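Local coordinates for protein tonb-dependent siderophore receptor (Acinetobacter baumannii, PDB 5FP1) that probably takes up iron at the outer membrane by binding iron-chelating siderophores, possibly including ferric enterobactin, as a TonB-dependent receptor, at residues N194-K199 with K229-I234; Q253-G258 with N395-K400; V300-D305 with V316-N321. All coordinates share one frame; numbering follows the deposited sequence.

Interaction 1: residues N194-K199 with K229-I234; sequences NGAEYK and KPDSGI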
ATOM      1  N   ASN A 194      -6.494  10.915  24.079  1.00 26.12           N
ATOM      2  CA  ASN A 194      -5.728   9.962  24.852  1.00 27.31           C
ATOM      3  C   ASN A 194      -5.621   8.657  24.093  1.00 23.68           C
ATOM      4  O   ASN A 194      -5.875   7.571  24.630  1.00 23.29           O
ATOM      5  CB  ASN A 194      -6.362   9.783  26.230  1.00 28.09           C
ATOM      6  CG  ASN A 194      -6.369  11.082  27.016  1.00 44.01           C
ATOM      7  OD1 ASN A 194      -5.332  11.721  27.176  1.00 40.08           O
ATOM      8  ND2 ASN A 194      -7.545  11.487  27.502  1.00 45.78           N
ATOM      9  N   GLY A 195      -5.271   8.802  22.818  1.00 23.95           N
ATOM     10  CA  GLY A 195      -5.304   7.713  21.871  1.00 22.47           C
ATOM     11  C   GLY A 195      -4.007   7.591  21.108  1.00 20.94           C
ATOM     12  O   GLY A 195      -2.903   7.773  21.668  1.00 19.77           O
ATOM     13  N   ALA A 196      -4.116   7.213  19.840  1.00 19.38           N
ATOM     14  CA  ALA A 196      -2.930   6.903  19.075  1.00 17.37           C
ATOM     15  C   ALA A 196      -2.110   8.183  18.855  1.00 19.52           C
ATOM     16  O   ALA A 196      -2.672   9.276  18.714  1.00 19.34           O
ATOM     17  CB  ALA A 196      -3.307   6.267  17.739  1.00 18.44           C
ATOM     18  N   GLU A 197      -0.796   8.033  18.779  1.00 18.86           N
ATOM     19  CA  GLU A 197       0.127   9.174  18.618  1.00 22.86           C
ATOM     20  C   GLU A 197       1.232   8.767  17.671  1.00 21.07           C
ATOM     21  O   GLU A 197       1.713   7.637  17.740  1.00 19.49           O
ATOM     22  CB  GLU A 197       0.811   9.541  19.941  1.00 23.62           C
ATOM     23  CG  GLU A 197      -0.097   9.999  21.055  1.00 31.85           C
ATOM     24  CD  GLU A 197       0.669  10.148  22.366  1.00 32.47           C
ATOM     25  OE1 GLU A 197       1.883  10.402  22.326  1.00 39.47           O
ATOM     26  OE2 GLU A 197       0.067   9.970  23.423  1.00 38.26           O
ATOM     27  N   TYR A 198       1.656   9.690  16.821  1.00 19.09           N
ATOM     28  CA  TYR A 198       2.670   9.397  15.817  1.00 16.97           C
ATOM     29  C   TYR A 198       3.826  10.362  15.944  1.00 19.24           C
ATOM     30  O   TYR A 198       3.615  11.567  16.105  1.00 19.84           O
ATOM     31  CB  TYR A 198       2.042   9.505  14.414  1.00 17.75           C
ATOM     32  CG  TYR A 198       0.956   8.502  14.272  1.00 20.83           C
ATOM     33  CD1 TYR A 198       1.267   7.169  13.991  1.00 22.27           C
ATOM     34  CD2 TYR A 198      -0.370   8.838  14.492  1.00 21.51           C
ATOM     35  CE1 TYR A 198       0.289   6.200  13.914  1.00 22.75           C
ATOM     36  CE2 TYR A 198      -1.363   7.873  14.418  1.00 25.75           C
ATOM     37  CZ  TYR A 198      -1.018   6.557  14.144  1.00 21.28           C
ATOM     38  OH  TYR A 198      -1.971   5.583  14.068  1.00 30.68           O
ATOM     39  N   LYS A 199       5.044   9.844  15.874  1.00 16.94           N
ATOM     40  CA  LYS A 199       6.241  10.699  15.854  1.00 18.75           C
ATOM     41  C   LYS A 199       7.243  10.089  14.908  1.00 18.32           C
ATOM     42  O   LYS A 199       7.522   8.890  14.980  1.00 19.37           O
ATOM     43  CB  LYS A 199       6.873  10.827  17.250  1.00 18.94           C
ATOM     44  CG  LYS A 199       5.931  11.361  18.327  1.00 24.35           C
ATOM     45  CD  LYS A 199       6.608  11.467  19.681  1.00 30.21           C
ATOM     46  CE  LYS A 199       5.664  12.090  20.703  1.00 38.01           C
ATOM     47  NZ  LYS A 199       4.353  11.367  20.738  1.00 37.52           N
ATOM     48  N   LYS A 229       2.460   5.514  19.509  1.00 17.85           N
ATOM     49  CA  LYS A 229       1.517   4.765  20.334  1.00 19.01           C
ATOM     50  C   LYS A 229       0.452   4.277  19.318  1.00 17.36           C
ATOM     51  O   LYS A 229      -0.272   5.075  18.777  1.00 17.62           O
ATOM     52  CB  LYS A 229       0.890   5.646  21.420  1.00 20.24           C
ATOM     53  CG  LYS A 229       1.855   6.118  22.508  1.00 24.45           C
ATOM     54  CD  LYS A 229       2.463   4.894  23.187  1.00 28.71           C
ATOM     55  CE  LYS A 229       3.326   5.193  24.415  1.00 32.51           C
ATOM     56  NZ  LYS A 229       3.778   3.886  24.988  1.00 30.97           N
ATOM     57  N   PRO A 230       0.409   2.967  19.030  1.00 17.43           N
ATOM     58  CA  PRO A 230      -0.336   2.494  17.857  1.00 17.13           C
ATOM     59  C   PRO A 230      -1.841   2.450  18.068  1.00 16.15           C
ATOM     60  O   PRO A 230      -2.334   2.280  19.189  1.00 18.52           O
ATOM     61  CB  PRO A 230       0.214   1.069  17.647  1.00 17.15           C
ATOM     62  CG  PRO A 230       0.610   0.626  19.019  1.00 16.46           C
ATOM     63  CD  PRO A 230       1.155   1.873  19.684  1.00 16.98           C
ATOM     64  N   ASP A 231      -2.577   2.595  16.986  1.00 14.81           N
ATOM     65  CA  ASP A 231      -4.010   2.534  17.042  1.00 17.66           C
ATOM     66  C   ASP A 231      -4.512   1.157  17.397  1.00 15.95           C
ATOM     67  O   ASP A 231      -3.807   0.138  17.252  1.00 17.25           O
ATOM     68  CB  ASP A 231      -4.609   2.987  15.706  1.00 20.24           C
ATOM     69  CG  ASP A 231      -6.039   3.532  15.856  1.00 21.46           C
ATOM     70  OD1 ASP A 231      -6.572   3.582  16.991  1.00 20.51           O
ATOM     71  OD2 ASP A 231      -6.612   3.892  14.819  1.00 25.14           O
ATOM     72  N   SER A 232      -5.729   1.155  17.911  1.00 17.05           N
ATOM     73  CA  SER A 232      -6.497  -0.033  18.165  1.00 17.36           C
ATOM     74  C   SER A 232      -7.623  -0.011  17.129  1.00 19.24           C
ATOM     75  O   SER A 232      -7.437   0.404  15.976  1.00 23.59           O
ATOM     76  CB  SER A 232      -7.038  -0.018  19.604  1.00 17.21           C
ATOM     77  OG  SER A 232      -7.733  -1.220  19.943  1.00 16.94           O
ATOM     78  N   GLY A 233      -8.798  -0.442  17.519  1.00 15.51           N
ATOM     79  CA  GLY A 233      -9.938  -0.409  16.628  1.00 14.54           C
ATOM     80  C   GLY A 233     -11.231  -0.443  17.419  1.00 15.67           C
ATOM     81  O   GLY A 233     -11.205  -0.295  18.642  1.00 16.98           O
ATOM     82  N   ILE A 234     -12.343  -0.644  16.715  1.00 14.41           N
ATOM     83  CA  ILE A 234     -13.672  -0.736  17.325  1.00 17.40           C
ATOM     84  C   ILE A 234     -14.202  -2.148  17.091  1.00 17.52           C
ATOM     85  O   ILE A 234     -14.190  -2.656  15.940  1.00 17.41           O
ATOM     86  CB  ILE A 234     -14.633   0.317  16.760  1.00 16.73           C
ATOM     87  CG1 ILE A 234     -14.041   1.717  16.886  1.00 17.29           C
ATOM     88  CG2 ILE A 234     -16.006   0.221  17.430  1.00 17.04           C
ATOM     89  CD1 ILE A 234     -13.738   2.164  18.313  1.00 19.39           C
TER
HETATM   90  O   HOH W   1      -1.091   2.974  14.582  1.00 17.70           O

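Interaction 2: residues Q253-G258 with N395-K400; sequences QGTYYG and NGPTQK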
ATOM      1  N   GLN A 253     -17.582   8.350  19.043  1.00 20.80           N
ATOM      2  CA  GLN A 253     -16.574   8.600  18.032  1.00 24.05           C
ATOM      3  C   GLN A 253     -15.225   8.852  18.693  1.00 24.64           C
ATOM      4  O   GLN A 253     -15.137   9.538  19.703  1.00 20.76           O
ATOM      5  CB  GLN A 253     -16.998   9.809  17.171  1.00 24.16           C
ATOM      6  CG  GLN A 253     -16.028  10.142  16.061  1.00 22.08           C
ATOM      7  CD  GLN A 253     -16.514  11.233  15.134  1.00 30.25           C
ATOM      8  OE1 GLN A 253     -17.508  11.898  15.396  1.00 30.25           O
ATOM      9  NE2 GLN A 253     -15.829  11.394  14.025  1.00 24.91           N
ATOM     10  N   GLY A 254     -14.161   8.267  18.141  1.00 20.27           N
ATOM     11  CA  GLY A 254     -12.829   8.505  18.662  1.00 19.21           C
ATOM     12  C   GLY A 254     -12.473   7.782  19.952  1.00 19.58           C
ATOM     13  O   GLY A 254     -11.475   8.086  20.562  1.00 21.13           O
ATOM     14  N   THR A 255     -13.239   6.765  20.323  1.00 19.72           N
ATOM     15  CA  THR A 255     -12.909   5.949  21.497  1.00 19.38           C
ATOM     16  C   THR A 255     -11.675   5.080  21.213  1.00 20.64           C
ATOM     17  O   THR A 255     -11.571   4.449  20.150  1.00 18.77           O
ATOM     18  CB  THR A 255     -14.104   5.076  21.914  1.00 22.18           C
ATOM     19  OG1 THR A 255     -15.218   5.923  22.266  1.00 21.13           O
ATOM     20  CG2 THR A 255     -13.747   4.189  23.087  1.00 22.47           C
ATOM     21  N   TYR A 256     -10.739   5.061  22.152  1.00 17.06           N
ATOM     22  CA  TYR A 256      -9.491   4.297  22.008  1.00 17.75           C
ATOM     23  C   TYR A 256      -9.398   3.176  23.012  1.00 17.91           C
ATOM     24  O   TYR A 256      -9.425   3.430  24.220  1.00 20.19           O
ATOM     25  CB  TYR A 256      -8.299   5.226  22.195  1.00 19.79           C
ATOM     26  CG  TYR A 256      -6.931   4.598  22.064  1.00 17.09           C
ATOM     27  CD1 TYR A 256      -6.452   4.139  20.838  1.00 18.34           C
ATOM     28  CD2 TYR A 256      -6.081   4.506  23.168  1.00 17.88           C
ATOM     29  CE1 TYR A 256      -5.176   3.604  20.728  1.00 17.45           C
ATOM     30  CE2 TYR A 256      -4.818   3.981  23.067  1.00 18.78           C
ATOM     31  CZ  TYR A 256      -4.352   3.533  21.842  1.00 17.96           C
ATOM     32  OH  TYR A 256      -3.069   3.004  21.772  1.00 17.16           O
ATOM     33  N   TYR A 257      -9.268   1.947  22.518  1.00 17.17           N
ATOM     34  CA  TYR A 257      -9.157   0.771  23.358  1.00 16.33           C
ATOM     35  C   TYR A 257      -7.762   0.228  23.533  1.00 16.64           C
ATOM     36  O   TYR A 257      -7.571  -0.831  24.152  1.00 16.39           O
ATOM     37  CB  TYR A 257     -10.083  -0.336  22.824  1.00 17.41           C
ATOM     38  CG  TYR A 257     -11.521   0.026  22.882  1.00 17.51           C
ATOM     39  CD1 TYR A 257     -12.125   0.348  24.091  1.00 18.87           C
ATOM     40  CD2 TYR A 257     -12.296   0.129  21.716  1.00 16.58           C
ATOM     41  CE1 TYR A 257     -13.462   0.703  24.150  1.00 18.02           C
ATOM     42  CE2 TYR A 257     -13.631   0.469  21.773  1.00 17.62           C
ATOM     43  CZ  TYR A 257     -14.207   0.776  22.990  1.00 21.53           C
ATOM     44  OH  TYR A 257     -15.524   1.155  23.045  1.00 17.87           O
ATOM     45  N   GLY A 258      -6.764   0.950  23.030  1.00 16.96           N
ATOM     46  CA  GLY A 258      -5.396   0.581  23.269  1.00 16.74           C
ATOM     47  C   GLY A 258      -4.962   0.872  24.706  1.00 17.34           C
ATOM     48  O   GLY A 258      -5.685   1.505  25.477  1.00 20.15           O
ATOM     49  N   ASN A 395     -17.584   1.896  27.305  1.00 16.74           N
ATOM     50  CA  ASN A 395     -17.923   3.305  27.213  1.00 17.59           C
ATOM     51  C   ASN A 395     -17.064   4.137  28.167  1.00 18.52           C
ATOM     52  O   ASN A 395     -17.023   3.882  29.364  1.00 22.09           O
ATOM     53  CB  ASN A 395     -19.428   3.485  27.513  1.00 21.27           C
ATOM     54  CG  ASN A 395     -20.312   2.752  26.517  1.00 22.71           C
ATOM     55  OD1 ASN A 395     -21.147   1.918  26.880  1.00 28.45           O
ATOM     56  ND2 ASN A 395     -20.108   3.027  25.264  1.00 18.82           N
ATOM     57  N   GLY A 396     -16.336   5.109  27.633  1.00 20.98           N
ATOM     58  CA  GLY A 396     -15.425   5.934  28.437  1.00 23.09           C
ATOM     59  C   GLY A 396     -14.226   5.231  29.062  1.00 22.94           C
ATOM     60  O   GLY A 396     -13.971   5.385  30.257  1.00 20.05           O
ATOM     61  N   PRO A 397     -13.464   4.450  28.264  1.00 19.62           N
ATOM     62  CA  PRO A 397     -12.258   3.837  28.810  1.00 19.00           C
ATOM     63  C   PRO A 397     -11.290   4.865  29.374  1.00 20.43           C
ATOM     64  O   PRO A 397     -11.155   5.949  28.811  1.00 21.86           O
ATOM     65  CB  PRO A 397     -11.609   3.146  27.590  1.00 21.15           C
ATOM     66  CG  PRO A 397     -12.217   3.806  26.396  1.00 21.35           C
ATOM     67  CD  PRO A 397     -13.611   4.203  26.814  1.00 20.71           C
ATOM     68  N   THR A 398     -10.605   4.515  30.458  1.00 16.79           N
ATOM     69  CA  THR A 398      -9.565   5.369  30.982  1.00 21.32           C
ATOM     70  C   THR A 398      -8.226   4.657  30.947  1.00 20.31           C
ATOM     71  O   THR A 398      -8.156   3.440  31.151  1.00 22.59           O
ATOM     72  CB  THR A 398      -9.896   5.810  32.434  1.00 27.69           C
ATOM     73  OG1 THR A 398      -9.991   4.661  33.264  1.00 27.47           O
ATOM     74  CG2 THR A 398     -11.220   6.541  32.477  1.00 29.94           C
ATOM     75  N   GLN A 399      -7.151   5.407  30.712  1.00 20.60           N
ATOM     76  CA  GLN A 399      -5.813   4.822  30.600  1.00 19.92           C
ATOM     77  C   GLN A 399      -5.232   4.484  31.963  1.00 25.10           C
ATOM     78  O   GLN A 399      -5.266   5.305  32.882  1.00 21.97           O
ATOM     79  CB  GLN A 399      -4.888   5.782  29.847  1.00 20.61           C
ATOM     80  CG  GLN A 399      -5.241   5.878  28.371  1.00 19.31           C
ATOM     81  CD  GLN A 399      -5.000   4.550  27.665  1.00 20.71           C
ATOM     82  OE1 GLN A 399      -4.044   3.843  27.974  1.00 22.60           O
ATOM     83  NE2 GLN A 399      -5.894   4.183  26.763  1.00 21.99           N
ATOM     84  N   LYS A 400      -4.699   3.274  32.078  1.00 19.91           N
ATOM     85  CA  LYS A 400      -4.145   2.717  33.322  1.00 20.75           C
ATOM     86  C   LYS A 400      -2.743   2.178  33.133  1.00 24.13           C
ATOM     87  O   LYS A 400      -2.323   1.910  32.006  1.00 23.01           O
ATOM     88  CB  LYS A 400      -4.997   1.548  33.795  1.00 21.67           C
ATOM     89  CG  LYS A 400      -6.456   1.863  34.093  1.00 27.78           C
ATOM     90  CD  LYS A 400      -6.608   2.683  35.369  1.00 35.94           C
ATOM     91  CE  LYS A 400      -8.077   2.978  35.632  1.00 51.02           C
ATOM     92  NZ  LYS A 400      -8.275   3.945  36.752  1.00 65.60           N
TER
HETATM   93  O   HOH W   2     -16.445   5.884  24.832  1.00 24.75           O

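Interaction 3: residues V300-D305 with V316-N321; sequences VWTNPD and VWHRLN. With PO4 (phosphate ion), chain B.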
ATOM      1  N   VAL A 300       3.694  -3.637  19.831  1.00 16.07           N
ATOM      2  CA  VAL A 300       2.649  -4.224  20.673  1.00 15.47           C
ATOM      3  C   VAL A 300       1.412  -3.354  20.519  1.00 15.32           C
ATOM      4  O   VAL A 300       1.468  -2.137  20.754  1.00 15.11           O
ATOM      5  CB  VAL A 300       3.044  -4.224  22.174  1.00 17.41           C
ATOM      6  CG1 VAL A 300       1.839  -4.581  23.038  1.00 19.82           C
ATOM      7  CG2 VAL A 300       4.177  -5.203  22.415  1.00 19.24           C
ATOM      8  N   TRP A 301       0.305  -3.927  20.080  1.00 14.57           N
ATOM      9  CA  TRP A 301      -0.930  -3.163  19.943  1.00 16.14           C
ATOM     10  C   TRP A 301      -2.138  -4.000  20.360  1.00 16.09           C
ATOM     11  O   TRP A 301      -2.039  -5.235  20.539  1.00 15.89           O
ATOM     12  CB  TRP A 301      -1.110  -2.542  18.534  1.00 16.25           C
ATOM     13  CG  TRP A 301      -1.267  -3.510  17.496  1.00 17.58           C
ATOM     14  CD1 TRP A 301      -0.259  -4.133  16.788  1.00 17.98           C
ATOM     15  CD2 TRP A 301      -2.503  -4.071  17.009  1.00 18.63           C
ATOM     16  NE1 TRP A 301      -0.801  -5.046  15.920  1.00 18.34           N
ATOM     17  CE2 TRP A 301      -2.170  -5.020  16.026  1.00 19.74           C
ATOM     18  CE3 TRP A 301      -3.853  -3.873  17.327  1.00 21.07           C
ATOM     19  CZ2 TRP A 301      -3.145  -5.767  15.339  1.00 20.08           C
ATOM     20  CZ3 TRP A 301      -4.813  -4.601  16.642  1.00 21.60           C
ATOM     21  CH2 TRP A 301      -4.457  -5.547  15.676  1.00 25.73           C
ATOM     22  N   THR A 302      -3.264  -3.318  20.532  1.00 15.90           N
ATOM     23  CA  THR A 302      -4.436  -3.919  21.141  1.00 16.50           C
ATOM     24  C   THR A 302      -5.528  -4.250  20.159  1.00 16.07           C
ATOM     25  O   THR A 302      -6.030  -3.372  19.444  1.00 16.40           O
ATOM     26  CB  THR A 302      -5.032  -2.993  22.223  1.00 18.13           C
ATOM     27  OG1 THR A 302      -4.067  -2.804  23.257  1.00 19.06           O
ATOM     28  CG2 THR A 302      -6.287  -3.599  22.795  1.00 18.85           C
ATOM     29  N   ASN A 303      -5.926  -5.518  20.163  1.00 14.36           N
ATOM     30  CA  ASN A 303      -7.168  -5.960  19.527  1.00 14.23           C
ATOM     31  C   ASN A 303      -8.307  -5.754  20.559  1.00 16.88           C
ATOM     32  O   ASN A 303      -8.246  -6.300  21.668  1.00 16.80           O
ATOM     33  CB  ASN A 303      -7.002  -7.426  19.101  1.00 16.16           C
ATOM     34  CG  ASN A 303      -8.303  -8.113  18.652  1.00 15.82           C
ATOM     35  OD1 ASN A 303      -9.428  -7.696  18.966  1.00 17.03           O
ATOM     36  ND2 ASN A 303      -8.129  -9.235  17.976  1.00 17.92           N
ATOM     37  N   PRO A 304      -9.319  -4.935  20.219  1.00 14.90           N
ATOM     38  CA  PRO A 304     -10.388  -4.634  21.196  1.00 16.51           C
ATOM     39  C   PRO A 304     -11.340  -5.840  21.395  1.00 15.06           C
ATOM     40  O   PRO A 304     -12.252  -6.086  20.599  1.00 16.65           O
ATOM     41  CB  PRO A 304     -11.101  -3.443  20.558  1.00 15.96           C
ATOM     42  CG  PRO A 304     -10.986  -3.727  19.086  1.00 18.03           C
ATOM     43  CD  PRO A 304      -9.581  -4.282  18.923  1.00 16.62           C
ATOM     44  N   ASP A 305     -11.033  -6.611  22.430  1.00 13.95           N
ATOM     45  CA  ASP A 305     -11.828  -7.728  22.960  1.00 15.90           C
ATOM     46  C   ASP A 305     -11.680  -9.089  22.281  1.00 15.58           C
ATOM     47  O   ASP A 305     -12.044 -10.087  22.869  1.00 16.16           O
ATOM     48  CB  ASP A 305     -13.308  -7.394  23.117  1.00 17.19           C
ATOM     49  CG  ASP A 305     -13.929  -8.153  24.292  1.00 19.07           C
ATOM     50  OD1 ASP A 305     -13.279  -8.149  25.366  1.00 18.11           O
ATOM     51  OD2 ASP A 305     -15.052  -8.719  24.166  1.00 18.61           O
ATOM     52  N   VAL A 316     -14.073  -4.252  27.571  1.00 18.57           N
ATOM     53  CA  VAL A 316     -13.177  -4.601  26.466  1.00 17.52           C
ATOM     54  C   VAL A 316     -11.866  -5.098  27.011  1.00 17.11           C
ATOM     55  O   VAL A 316     -11.168  -4.369  27.740  1.00 18.67           O
ATOM     56  CB  VAL A 316     -12.900  -3.366  25.570  1.00 17.31           C
ATOM     57  CG1 VAL A 316     -11.832  -3.660  24.492  1.00 18.23           C
ATOM     58  CG2 VAL A 316     -14.167  -2.905  24.926  1.00 16.65           C
ATOM     59  N   TRP A 317     -11.517  -6.325  26.633  1.00 15.38           N
ATOM     60  CA  TRP A 317     -10.259  -6.958  26.993  1.00 16.34           C
ATOM     61  C   TRP A 317      -9.144  -6.500  26.052  1.00 17.41           C
ATOM     62  O   TRP A 317      -9.327  -6.519  24.842  1.00 17.52           O
ATOM     63  CB  TRP A 317     -10.387  -8.467  26.873  1.00 17.18           C
ATOM     64  CG  TRP A 317      -9.135  -9.242  27.147  1.00 16.78           C
ATOM     65  CD1 TRP A 317      -8.351  -9.163  28.252  1.00 19.43           C
ATOM     66  CD2 TRP A 317      -8.538 -10.244  26.310  1.00 16.79           C
ATOM     67  NE1 TRP A 317      -7.291 -10.028  28.151  1.00 19.60           N
ATOM     68  CE2 TRP A 317      -7.379 -10.704  26.968  1.00 17.57           C
ATOM     69  CE3 TRP A 317      -8.879 -10.810  25.087  1.00 18.40           C
ATOM     70  CZ2 TRP A 317      -6.564 -11.706  26.443  1.00 19.81           C
ATOM     71  CZ3 TRP A 317      -8.057 -11.810  24.562  1.00 16.70           C
ATOM     72  CH2 TRP A 317      -6.920 -12.239  25.241  1.00 19.22           C
ATOM     73  N   HIS A 318      -8.016  -6.071  26.613  1.00 15.65           N
ATOM     74  CA  HIS A 318      -6.891  -5.575  25.812  1.00 17.21           C
ATOM     75  C   HIS A 318      -6.036  -6.736  25.253  1.00 17.30           C
ATOM     76  O   HIS A 318      -4.900  -6.908  25.672  1.00 18.86           O
ATOM     77  CB  HIS A 318      -5.930  -4.712  26.633  1.00 17.58           C
ATOM     78  CG  HIS A 318      -6.507  -3.447  27.189  1.00 20.61           C
ATOM     79  ND1 HIS A 318      -6.942  -2.401  26.399  1.00 22.04           N
ATOM     80  CD2 HIS A 318      -6.635  -3.025  28.474  1.00 19.94           C
ATOM     81  CE1 HIS A 318      -7.329  -1.398  27.174  1.00 22.35           C
ATOM     82  NE2 HIS A 318      -7.158  -1.754  28.436  1.00 20.71           N
ATOM     83  N   ARG A 319      -6.568  -7.483  24.276  1.00 15.85           N
ATOM     84  CA  ARG A 319      -5.838  -8.556  23.610  1.00 16.24           C
ATOM     85  C   ARG A 319      -4.560  -8.013  23.008  1.00 15.63           C
ATOM     86  O   ARG A 319      -4.579  -6.992  22.345  1.00 16.58           O
ATOM     87  CB  ARG A 319      -6.694  -9.197  22.509  1.00 16.88           C
ATOM     88  CG  ARG A 319      -5.925 -10.034  21.501  1.00 18.36           C
ATOM     89  CD  ARG A 319      -5.267 -11.302  22.063  1.00 17.12           C
ATOM     90  NE  ARG A 319      -4.270 -11.749  21.091  1.00 17.98           N
ATOM     91  CZ  ARG A 319      -4.475 -12.585  20.075  1.00 18.92           C
ATOM     92  NH1 ARG A 319      -5.623 -13.204  19.915  1.00 20.49           N
ATOM     93  NH2 ARG A 319      -3.489 -12.829  19.237  1.00 19.41           N
ATOM     94  N   LEU A 320      -3.444  -8.686  23.276  1.00 15.91           N
ATOM     95  CA  LEU A 320      -2.129  -8.230  22.798  1.00 16.66           C
ATOM     96  C   LEU A 320      -1.765  -8.904  21.470  1.00 15.41           C
ATOM     97  O   LEU A 320      -1.901 -10.123  21.336  1.00 16.86           O
ATOM     98  CB  LEU A 320      -1.031  -8.532  23.840  1.00 16.02           C
ATOM     99  CG  LEU A 320       0.395  -8.076  23.489  1.00 15.72           C
ATOM    100  CD1 LEU A 320       1.120  -7.615  24.766  1.00 18.97           C
ATOM    101  CD2 LEU A 320       1.180  -9.159  22.795  1.00 16.85           C
ATOM    102  N   ASN A 321      -1.322  -8.085  20.527  1.00 14.25           N
ATOM    103  CA  ASN A 321      -0.708  -8.491  19.270  1.00 14.77           C
ATOM    104  C   ASN A 321       0.681  -7.871  19.237  1.00 17.06           C
ATOM    105  O   ASN A 321       0.873  -6.727  19.663  1.00 15.43           O
ATOM    106  CB  ASN A 321      -1.496  -8.005  18.057  1.00 15.51           C
ATOM    107  CG  ASN A 321      -2.839  -8.752  17.880  1.00 21.44           C
ATOM    108  OD1 ASN A 321      -2.945  -9.934  18.138  1.00 29.68           O
ATOM    109  ND2 ASN A 321      -3.815  -8.062  17.447  1.00 30.03           N
TER
HETATM  110  P   PO4 B1716      -7.598 -14.690  17.335  1.00 76.68           P
HETATM  111  O1  PO4 B1716      -8.606 -14.907  18.444  1.00 57.43           O
HETATM  112  O2  PO4 B1716      -7.118 -13.257  17.429  1.00 48.93           O
HETATM  113  O3  PO4 B1716      -8.238 -14.933  15.969  1.00 58.84           O
HETATM  114  O4  PO4 B1716      -6.424 -15.635  17.520  1.00 73.89           O

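Interaction 1: residues N194-K199 with K229-I234
The side chains of Tyr198 and Asp231 cross with ring and carboxylate planes 90° apart, in a TonB-dependent receptor barrel where strand 197-209 begins beside the short loop between strands 215-226 and 234-238. The phenol touches with its hydroxyl end: Tyr198 OH comes to 4.0 Å from Asp231 CB, at the root of the acidic side chain. Above the carboxylate plane, 42° out of it, Ser232 N donates to Asp231 OD1 over 2.7 Å. Gln192 also binds OD1, while Lys189 pairs with OD2, and these partners together would hold the carboxylate in one orientation and probably stabilise its negative charge.

A water just beyond the hydroxyl joins the two segments, 2.8 Å from Tyr198 OH, and accepts a bond of 2.9 Å from Asp231 N.

Next to it the backbones form a single antiparallel bridge, the hydrogen-bonded pair Glu197 and Lys229. Glu197 N gives a fairly straight bond, 161° at the hydrogen, to Lys229 O at 3.0 Å, on a lone pair in the carbonyl plane. Lys229 N returns a bond of 2.9 Å to Glu197 O. The same Lys229 O also receives a C-H contact from Ala196 CA at 3.2 Å. Ala196 CB then packs against the loop backbone, 3.8 Å from Asp231 N.

The charged ends find partners beyond the bridge. Glu197 is held between two lysines: OE1 forms a salt bridge with Lys199 whose hydrogen bond is weak, and OE2 pairs with Lys260. The Lys229 chain bends about its CB-CG bond, which turns CD aside, and its NZ finally donates to the backbone oxygens of Lys260 and Asp263.

Interaction 2: residues Q253-G258 with N395-K400
Gln399 reaches across to Tyr256 and Gly258, joining two loops of the TonB-dependent receptor barrel, one before strand 264-279 and one before strand 405-428. From CB the chain runs to CG, anti to the carbonyl carbon, and the bend at chi2 (-66°) brings CD to 3.8 Å from Gly258 O. At the tip the amide divides its work. NE2 donates to Gly258 O over 3.0 Å, nearly straight at 177°, from above the carbonyl plane but with the acceptor lying in the glutamine's own amide plane. The same NE2 sits at the edge of the Tyr256 ring, 3.6 Å from CD2, with amide and ring planes 41° apart. OE1 accepts from Lys260 N, so both polar atoms of the amide are engaged. Over the centre of that ring lies Gly258 N.

Pro397 supplies the apolar half of the contact. Its CG touches Tyr256 O at 3.6 Å and Thr255 CG2 at 3.7 Å, and approaches Tyr257 CE1 obliquely at 4.0 Å. Thr255 OG1 is hydrogen-bonded to Lys252 O, and one water completes the junction: it donates to Thr255 OG1 at 2.8 Å and accepts from Gly396 N at 2.9 Å.

Interaction 3: residues V300-D305 with V316-N321
Trp301 and Asn321 form a hydrogen-bonded pair through two reciprocal bonds, Trp301 N to Asn321 O and Asn321 N to Trp301 O, each 2.9 Å. Two residues along, Asn303 N donates to Arg319 O at 3.0 Å, but the return bond from Arg319 N to Asn303 O is weak. That amide also makes a weak bond to Trp317 O, closing an inverse gamma turn centred on His318. Past this distortion, Asp305 N reaches Trp317 O at 3.0 Å.

One side chain joins in the backbone pairing. Asp305 OD1 accepts from Trp317 N over 2.8 Å, at 165° and on the anti side of the carboxylate, and it is further bound by Asn310.

On the face that carries Trp301, Asn303, Arg319 and Asn321, one CH-pi contact stands out. Chi1 of 65° puts Trp301 CG between N and C, and the indole presents a face to Asn321 CB, 3.9 Å from the five-membered ring's centroid. Nearby, the methylenes of Arg319 lie across Asn303 CB.

The apolar contacts include Val300 CG1 against Leu320 CD1 at 3.6 Å, and Pro304 CB beside Val316 CG1.

Charge gathers at the arginine tip. Arg319 NE donates to Leu320 O, NH1 forms a salt bridge with Asp306, and a phosphate, probably from the crystallisation liquor, takes a weak bond from NH1 to its O2.

Non-hydrogen-bonded pairs, Thr302 with Leu320 and Pro304 with His318, alternate with the hydrogen-bonded ones as in antiparallel pairing generally; strands 284-304 and 315-341 form a beta hairpin of the TonB-dependent receptor barrel.

The three contacts cluster on one side of the chain's centre. The centres of interactions 1 and 2 are about 10 Å apart, and interaction 3 lies about 12 Å from each. Residues 229-234 and 253-258 lie in the connection between strands 215-226 and 264-279, which contains strand 234-238 and touches interaction 3 at both points. Tyr256 OH is 2.8 Å from Pro230 O, a probable hydrogen bond tying interactions 1 and 2. Ser232 OG stands equally far from Thr302 O, while Tyr257 O meets His318 ND1 through a weak bond. Interaction 3 is nested inside the loop of chain closed by interaction 2. The phosphate beside Arg319 is also hydrogen-bonded to His700, outside the three contacts.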